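Side-chain contact in 27kDa outer membrane protein (Silicibacter pomeroyi, PDB 3GYK), which probably acts as a thiol-disulfide oxidoreductase, this chain being the DsbA-like thioredoxin domain of a longer protein: residues P124-T127 with A128-Q132. Sequence-based numbering, arbitrary orientation.
Sequences PEVT and AHIAQ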
# COMPACT_ATOMS: atom_id res chain seq x y z
N PRO A 124 15.81 -10.41 -0.33
CA PRO A 124 15.40 -10.36 -1.74
C PRO A 124 13.86 -10.32 -1.96
O PRO A 124 13.43 -9.80 -2.98
CB PRO A 124 16.03 -11.62 -2.36
CG PRO A 124 16.27 -12.54 -1.20
CD PRO A 124 16.61 -11.62 -0.04
N GLU A 125 13.05 -10.81 -1.02
CA GLU A 125 11.58 -10.67 -1.20
C GLU A 125 11.15 -9.18 -1.20
O GLU A 125 10.14 -8.82 -1.81
CB GLU A 125 10.77 -11.47 -0.16
CG GLU A 125 10.89 -10.94 1.25
CD GLU A 125 10.07 -11.71 2.29
OE1 GLU A 125 9.05 -12.33 1.93
OE2 GLU A 125 10.47 -11.70 3.47
N VAL A 126 11.92 -8.31 -0.52
CA VAL A 126 11.59 -6.89 -0.46
C VAL A 126 11.82 -6.27 -1.85
O VAL A 126 10.93 -5.61 -2.44
CB VAL A 126 12.44 -6.16 0.65
CG1 VAL A 126 12.30 -4.64 0.55
CG2 VAL A 126 11.99 -6.62 2.05
N THR A 127 13.01 -6.54 -2.39
CA THR A 127 13.34 -6.16 -3.76
C THR A 127 12.31 -6.71 -4.78
O THR A 127 11.86 -5.95 -5.66
CB THR A 127 14.73 -6.63 -4.11
OG1 THR A 127 15.65 -5.99 -3.22
CG2 THR A 127 15.07 -6.27 -5.56
N ALA A 128 11.95 -7.99 -4.62
CA ALA A 128 10.98 -8.63 -5.52
C ALA A 128 9.63 -7.90 -5.49
O ALA A 128 9.02 -7.69 -6.55
CB ALA A 128 10.81 -10.15 -5.22
N HIS A 129 9.17 -7.51 -4.30
CA HIS A 129 7.88 -6.78 -4.22
C HIS A 129 7.96 -5.46 -5.00
O HIS A 129 7.12 -5.13 -5.83
CB HIS A 129 7.47 -6.50 -2.78
CG HIS A 129 6.23 -5.66 -2.67
ND1 HIS A 129 5.00 -6.20 -2.37
CD2 HIS A 129 6.02 -4.33 -2.88
CE1 HIS A 129 4.09 -5.24 -2.35
NE2 HIS A 129 4.68 -4.10 -2.68
N ILE A 130 8.99 -4.67 -4.70
CA ILE A 130 9.07 -3.34 -5.32
C ILE A 130 9.21 -3.44 -6.84
O ILE A 130 8.59 -2.67 -7.58
CB ILE A 130 10.22 -2.51 -4.68
CG1 ILE A 130 9.89 -2.22 -3.21
CG2 ILE A 130 10.43 -1.20 -5.45
CD1 ILE A 130 11.11 -1.75 -2.35
N ALA A 131 10.01 -4.40 -7.31
CA ALA A 131 10.16 -4.59 -8.75
C ALA A 131 8.83 -4.96 -9.41
O ALA A 131 8.53 -4.51 -10.52
CB ALA A 131 11.20 -5.68 -9.04
N GLN A 132 8.06 -5.82 -8.72
CA GLN A 132 6.74 -6.20 -9.26
C GLN A 132 5.77 -5.02 -9.22
O GLN A 132 4.93 -4.89 -10.12
CB GLN A 132 6.19 -7.43 -8.51
CG GLN A 132 4.78 -7.88 -8.92
CD GLN A 132 4.65 -8.36 -10.35
OE1 GLN A 132 5.58 -8.26 -11.16
NE2 GLN A 132 3.48 -8.95 -10.67
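The carbonyl oxygen of Glu125 is gripped twice, by the backbone N of His129 at 3.0 Å and by the side-chain ND2 of Asn13, which reaches in from the N-terminal part of the chain. The setting is the first turns of helix 124-140, a regular i to i+4 α-helix packed against helix 66-77 in this DsbA-like thioredoxin domain, and it illustrates how one helical bond can leave its carbonyl plane further than its neighbours do. His129 N sits above the carbonyl plane of Glu125, 35° out of it, whereas Ala131 N meets Thr127 O at 2.9 Å almost in line with the C=O bond. With CG anti to the backbone N (chi1 175°), His129 swings its imidazole clear of the preceding turn, and the buried ring has both nitrogens bonded: ND1 gives its N-H to Asn13 O while NE2 accepts from the backbone N of Glu60, which together fix the rotation of the ring. Asn13 thus holds the helix at two points, one on the backbone and one on the ring. On the face toward helix 66-77, Val126 and Ile130 lie one turn apart and both touch Arg73. Arg73 also bonds through NH2 to Thr127 OG1, tying the hydroxyl to the neighbouring helix. Between the two apolar side chains the contact is a light one, methyl to methyl, with Val126 CG1 4.3 Å from Ile130 CD1.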